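Local coordinates for hypothetical protein XAC2396 (Xanthomonas axonopodis pv. citri, PDB 2G3W), which is of unknown function but adopts a compact fold built around a variation of the PD-(D/E)XK nuclease motif, at residues 15-20 with 155-160; 131-136 with 175-180. All coordinates share one frame; numbering follows the deposited sequence.

Overall arrangement
From the N terminus, strand 6-16 ends in residues 15-20; 134 residues separate them from their partner segment. The chain passes through 131-136, at the end of strand 129-133, before 155-160 closes contact 1 by parallel pairing. Strands 160-165 and 168-176 then follow as antiparallel neighbours, and 175-180 returns to 131-136 to close contact 2. The two loops therefore cross. Contact 1 joins the N-terminal strand to 149-157, while contact 2 joins the last strand to 129-133, and both belong to one mixed sheet. Their centres lie about 16 Å apart, their nearest atoms about 7 Å, and both reach the second subunit.

Contact 1 (15-20 with 155-160); sequences SDMDRG and IIQDGE
D16 and I156 pair where strands 6-16 and 149-157 run parallel, just before the second strand enters a type I' turn, Q157 to E160, that leads into strand 160-165. Two backbone bonds define the register: I156 N gives to S15 O at 2.8 Å and nearly straight (170°), and M17 N gives to I156 O at 2.7 Å. The side chain of D16 crosses that of I156 obliquely. Its CB lies 4.1 Å from I156 CB. With CG anti to the backbone N (chi1 -171°), CG comes to 3.8 Å from the same I156 CB. The carboxylate then divides over the branches: OD1 is 3.7 Å from I156 CG2, OD2 3.7 Å from I156 CD1. OD1 also accepts from R19 N, which stands above the carboxylate plane; a side-chain oxygen accepting from the backbone N three residues on is an Asx motif, and here it curls the chain after the strand.

That curl brings D18 to the turn, where its carboxylate straddles two consecutive amides, both on the syn side. The position of D18 OD1 near D158 OD1 could raise a like-charge cost, perhaps eased by a long, weak ion pair to R54 of the second subunit, whose Y74 N bonds D158 OD1. D158 N gives to D18 OD1 at 2.7 Å, and G159 N to D18 OD2 at 2.7 Å.

Contact 2 (131-136 with 175-180); sequences VIELDS and MVRQAP
The carbonyl oxygen of V131 is gripped by two successive amides, R177 N at 2.8 Å in a weak, bent bond and Q178 N at 3.3 Å. Two residues facing one make this a classic beta bulge, set in the antiparallel pairing of strand 129-133 with the end of strand 168-176 in the mixed sheet. Q178 N lies in the carbonyl plane of V131, on a lone pair of its oxygen. Beyond the bulge V131 N gives to Q178 O; before it, E133 and M175 form a hydrogen-bonded pair, M175 N reaching E133 O at 2.8 Å and 174°. Between them I132 faces V176 in a non-hydrogen-bonded pair, and I132 CA stands 3.1 Å from M175 O in a CA-H...O contact.

The chain turns a corner at R177, whose side chain crosses two neighbours. Its CB lies 3.8 Å from V131 CG1, so the aliphatic base rests on that methyl. Farther out, E133 holds CG anti to its backbone N (chi1 171°) and extends to the guanidinium, forming a salt bridge. M175 CG lies over one face of that group, offset toward its rim, while R177 NH1 binds Y22 O of the second subunit, tying the corner into the dimer. The carboxylate and guanidinium planes are turned 49° apart. E133 OE1 alone takes the charge contact at the guanidinium edge: R177 NH2 gives to it at 2.6 Å on its syn side, and R177 NE at 3.3 Å in a weak second bond.

Contact 1 (15-20 with 155-160)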
loop_
_atom_site.group_PDB
_atom_site.type_symbol
_atom_site.label_atom_id
_atom_site.label_comp_id
_atom_site.label_asym_id
_atom_site.label_seq_id
_atom_site.Cartn_x
_atom_site.Cartn_y
_atom_site.Cartn_z
ATOM N N SER A 15 -13.412 -4.280 15.323
ATOM C CA SER A 15 -13.856 -5.233 14.321
ATOM C C SER A 15 -12.985 -5.026 13.099
ATOM O O SER A 15 -13.273 -4.183 12.241
ATOM C CB SER A 15 -15.316 -4.997 13.972
ATOM O OG SER A 15 -16.130 -5.298 15.078
ATOM N N ASP A 16 -11.903 -5.787 13.039
ATOM C CA ASP A 16 -10.957 -5.653 11.949
ATOM C C ASP A 16 -11.159 -6.812 10.980
ATOM O O ASP A 16 -10.682 -7.917 11.223
ATOM C CB ASP A 16 -9.524 -5.638 12.487
ATOM C CG ASP A 16 -8.492 -5.292 11.412
ATOM O OD1 ASP A 16 -8.718 -5.513 10.206
ATOM O OD2 ASP A 16 -7.429 -4.775 11.781
HETATM N N MSE A 17 -11.877 -6.543 9.892
HETATM C CA MSE A 17 -12.102 -7.497 8.796
HETATM C C MSE A 17 -10.788 -7.902 8.131
HETATM O O MSE A 17 -10.593 -9.043 7.720
HETATM C CB MSE A 17 -12.994 -6.860 7.725
HETATM C CG MSE A 17 -14.486 -7.112 7.847
HETATM SE SE MSE A 17 -15.595 -6.004 6.623
HETATM C CE MSE A 17 -14.224 -5.273 5.416
ATOM N N ASP A 18 -9.884 -6.937 7.998
ATOM C CA ASP A 18 -8.614 -7.158 7.299
ATOM C C ASP A 18 -7.676 -8.160 8.002
ATOM O O ASP A 18 -6.971 -8.926 7.331
ATOM C CB ASP A 18 -7.890 -5.818 7.045
ATOM C CG ASP A 18 -8.681 -4.869 6.142
ATOM O OD1 ASP A 18 -9.577 -5.327 5.413
ATOM O OD2 ASP A 18 -8.398 -3.646 6.147
ATOM N N ARG A 19 -7.692 -8.164 9.337
ATOM C CA ARG A 19 -6.765 -8.969 10.157
ATOM C C ARG A 19 -7.383 -10.262 10.669
ATOM O O ARG A 19 -6.661 -11.170 11.091
ATOM C CB ARG A 19 -6.319 -8.190 11.405
ATOM C CG ARG A 19 -5.184 -7.201 11.242
ATOM C CD ARG A 19 -5.070 -6.339 12.532
ATOM N NE ARG A 19 -4.373 -7.048 13.601
ATOM C CZ ARG A 19 -4.362 -6.705 14.884
ATOM N NH1 ARG A 19 -5.032 -5.646 15.317
ATOM N NH2 ARG A 19 -3.685 -7.457 15.741
ATOM N N GLY A 20 -8.711 -10.321 10.679
ATOM C CA GLY A 20 -9.414 -11.321 11.456
ATOM C C GLY A 20 -9.268 -11.042 12.944
ATOM O O GLY A 20 -9.145 -11.971 13.748
ATOM N N ILE A 155 -14.091 0.114 13.338
ATOM C CA ILE A 155 -14.454 -0.810 12.286
ATOM C C ILE A 155 -13.366 -0.688 11.192
ATOM O O ILE A 155 -13.190 0.392 10.606
ATOM C CB ILE A 155 -15.860 -0.499 11.738
ATOM C CG1 ILE A 155 -16.938 -0.996 12.712
ATOM C CG2 ILE A 155 -16.089 -1.181 10.397
ATOM C CD1 ILE A 155 -18.192 -0.190 12.683
ATOM N N ILE A 156 -12.632 -1.775 10.954
ATOM C CA ILE A 156 -11.582 -1.795 9.916
ATOM C C ILE A 156 -11.949 -2.803 8.832
ATOM O O ILE A 156 -12.288 -3.954 9.138
ATOM C CB ILE A 156 -10.187 -2.068 10.514
ATOM C CG1 ILE A 156 -9.927 -1.104 11.688
ATOM C CG2 ILE A 156 -9.105 -1.944 9.431
ATOM C CD1 ILE A 156 -8.617 -1.369 12.465
ATOM N N GLN A 157 -11.940 -2.335 7.584
ATOM C CA GLN A 157 -12.394 -3.112 6.429
ATOM C C GLN A 157 -11.810 -2.540 5.125
ATOM O O GLN A 157 -11.967 -1.352 4.852
ATOM C CB GLN A 157 -13.935 -3.127 6.380
ATOM C CG GLN A 157 -14.635 -1.826 5.897
ATOM C CD GLN A 157 -14.506 -0.620 6.839
ATOM O OE1 GLN A 157 -14.083 -0.737 7.989
ATOM N NE2 GLN A 157 -14.895 0.547 6.343
ATOM N N ASP A 158 -11.155 -3.375 4.328
ATOM C CA ASP A 158 -10.557 -2.937 3.057
ATOM C C ASP A 158 -9.598 -1.732 3.184
ATOM O O ASP A 158 -9.564 -0.861 2.314
ATOM C CB ASP A 158 -11.651 -2.656 2.020
ATOM C CG ASP A 158 -12.449 -3.894 1.672
ATOM O OD1 ASP A 158 -11.884 -5.005 1.789
ATOM O OD2 ASP A 158 -13.632 -3.752 1.284
ATOM N N GLY A 159 -8.829 -1.699 4.269
ATOM C CA GLY A 159 -7.856 -0.631 4.531
ATOM C C GLY A 159 -8.444 0.676 5.039
ATOM O O GLY A 159 -7.721 1.654 5.258
ATOM N N GLU A 160 -9.753 0.687 5.238
ATOM C CA GLU A 160 -10.458 1.854 5.723
ATOM C C GLU A 160 -10.777 1.687 7.214
ATOM O O GLU A 160 -11.144 0.594 7.668
ATOM C CB GLU A 160 -11.737 2.022 4.914
ATOM C CG GLU A 160 -12.616 3.138 5.355
ATOM C CD GLU A 160 -13.834 3.288 4.489
ATOM O OE1 GLU A 160 -14.794 2.500 4.640
ATOM O OE2 GLU A 160 -13.847 4.223 3.672
#

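Contact 2 (131-136 with 175-180)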
loop_
_atom_site.group_PDB
_atom_site.type_symbol
_atom_site.label_atom_id
_atom_site.label_comp_id
_atom_site.label_asym_id
_atom_site.label_seq_id
_atom_site.Cartn_x
_atom_site.Cartn_y
_atom_site.Cartn_z
ATOM N N VAL A 131 5.672 2.625 6.873
ATOM C CA VAL A 131 5.392 4.047 6.975
ATOM C C VAL A 131 3.969 4.233 6.520
ATOM O O VAL A 131 3.573 3.752 5.438
ATOM C CB VAL A 131 6.363 4.944 6.117
ATOM C CG1 VAL A 131 5.926 6.460 6.229
ATOM C CG2 VAL A 131 7.804 4.766 6.583
ATOM N N ILE A 132 3.169 4.852 7.384
ATOM C CA ILE A 132 1.806 5.199 7.006
ATOM C C ILE A 132 1.520 6.688 7.193
ATOM O O ILE A 132 2.154 7.373 8.030
ATOM C CB ILE A 132 0.738 4.345 7.708
ATOM C CG1 ILE A 132 0.545 4.751 9.129
ATOM C CG2 ILE A 132 1.007 2.785 7.594
ATOM C CD1 ILE A 132 -0.823 4.386 9.591
ATOM N N GLU A 133 0.594 7.191 6.381
ATOM C CA GLU A 133 0.198 8.594 6.480
ATOM C C GLU A 133 -1.316 8.664 6.657
ATOM O O GLU A 133 -2.061 8.005 5.922
ATOM C CB GLU A 133 0.586 9.387 5.243
ATOM C CG GLU A 133 -0.044 10.766 5.310
ATOM C CD GLU A 133 0.512 11.738 4.319
ATOM O OE1 GLU A 133 1.402 11.358 3.532
ATOM O OE2 GLU A 133 0.076 12.914 4.346
ATOM N N LEU A 134 -1.732 9.471 7.632
ATOM C CA LEU A 134 -3.137 9.754 7.875
ATOM C C LEU A 134 -3.453 11.181 7.434
ATOM O O LEU A 134 -2.665 12.086 7.659
ATOM C CB LEU A 134 -3.409 9.636 9.366
ATOM C CG LEU A 134 -2.890 8.375 10.053
ATOM C CD1 LEU A 134 -3.159 8.443 11.604
ATOM C CD2 LEU A 134 -3.516 7.118 9.416
ATOM N N ASP A 135 -4.626 11.372 6.842
ATOM C CA ASP A 135 -5.093 12.691 6.416
ATOM C C ASP A 135 -5.167 13.610 7.625
ATOM O O ASP A 135 -5.821 13.267 8.612
ATOM C CB ASP A 135 -6.482 12.555 5.795
ATOM C CG ASP A 135 -7.037 13.905 5.283
ATOM O OD1 ASP A 135 -7.557 14.673 6.095
ATOM O OD2 ASP A 135 -6.940 14.196 4.073
ATOM N N SER A 136 -4.531 14.777 7.543
ATOM C CA SER A 136 -4.453 15.687 8.696
ATOM C C SER A 136 -5.807 16.279 9.084
ATOM O O SER A 136 -6.028 16.634 10.238
ATOM C CB SER A 136 -3.476 16.835 8.437
ATOM O OG SER A 136 -3.801 17.513 7.249
HETATM N N MSE A 175 -2.713 5.774 4.406
HETATM C CA MSE A 175 -1.940 5.571 3.203
HETATM C C MSE A 175 -0.629 4.839 3.552
HETATM O O MSE A 175 0.148 5.300 4.354
HETATM C CB MSE A 175 -1.731 6.902 2.429
HETATM C CG MSE A 175 -0.601 6.862 1.402
HETATM SE SE MSE A 175 -1.018 5.711 -0.109
HETATM C CE MSE A 175 0.842 5.695 -0.902
ATOM N N VAL A 176 -0.400 3.688 2.930
ATOM C CA VAL A 176 0.820 2.939 3.210
ATOM C C VAL A 176 1.944 3.396 2.251
ATOM O O VAL A 176 1.917 3.077 1.066
ATOM C CB VAL A 176 0.573 1.438 3.112
ATOM C CG1 VAL A 176 1.829 0.675 3.490
ATOM C CG2 VAL A 176 -0.607 1.035 4.045
ATOM N N ARG A 177 2.886 4.190 2.757
ATOM C CA ARG A 177 4.057 4.609 1.996
ATOM C C ARG A 177 5.094 3.502 1.853
ATOM O O ARG A 177 5.834 3.472 0.899
ATOM C CB ARG A 177 4.723 5.815 2.689
ATOM C CG ARG A 177 3.801 7.030 2.867
ATOM C CD ARG A 177 3.605 7.759 1.557
ATOM N NE ARG A 177 2.976 9.088 1.741
ATOM C CZ ARG A 177 2.476 9.812 0.743
ATOM N NH1 ARG A 177 2.513 9.342 -0.499
ATOM N NH2 ARG A 177 1.933 11.009 0.968
ATOM N N GLN A 178 5.194 2.620 2.837
ATOM C CA GLN A 178 6.178 1.544 2.780
ATOM C C GLN A 178 5.701 0.451 3.706
ATOM O O GLN A 178 5.161 0.771 4.743
ATOM C CB GLN A 178 7.540 2.055 3.262
ATOM C CG GLN A 178 8.682 1.064 2.971
ATOM C CD GLN A 178 10.076 1.664 3.071
ATOM O OE1 GLN A 178 10.311 2.760 2.592
ATOM N NE2 GLN A 178 11.016 0.910 3.648
ATOM N N ALA A 179 5.875 -0.819 3.338
ATOM C CA ALA A 179 5.562 -1.915 4.259
ATOM C C ALA A 179 6.665 -2.962 4.169
ATOM O O ALA A 179 7.254 -3.110 3.102
ATOM C CB ALA A 179 4.193 -2.521 3.923
ATOM N N PRO A 180 6.973 -3.678 5.282
ATOM C CA PRO A 180 7.945 -4.783 5.205
ATOM C C PRO A 180 7.589 -5.845 4.153
ATOM O O PRO A 180 6.413 -6.114 3.926
ATOM C CB PRO A 180 7.887 -5.438 6.598
ATOM C CG PRO A 180 7.246 -4.459 7.500
ATOM C CD PRO A 180 6.488 -3.441 6.657
#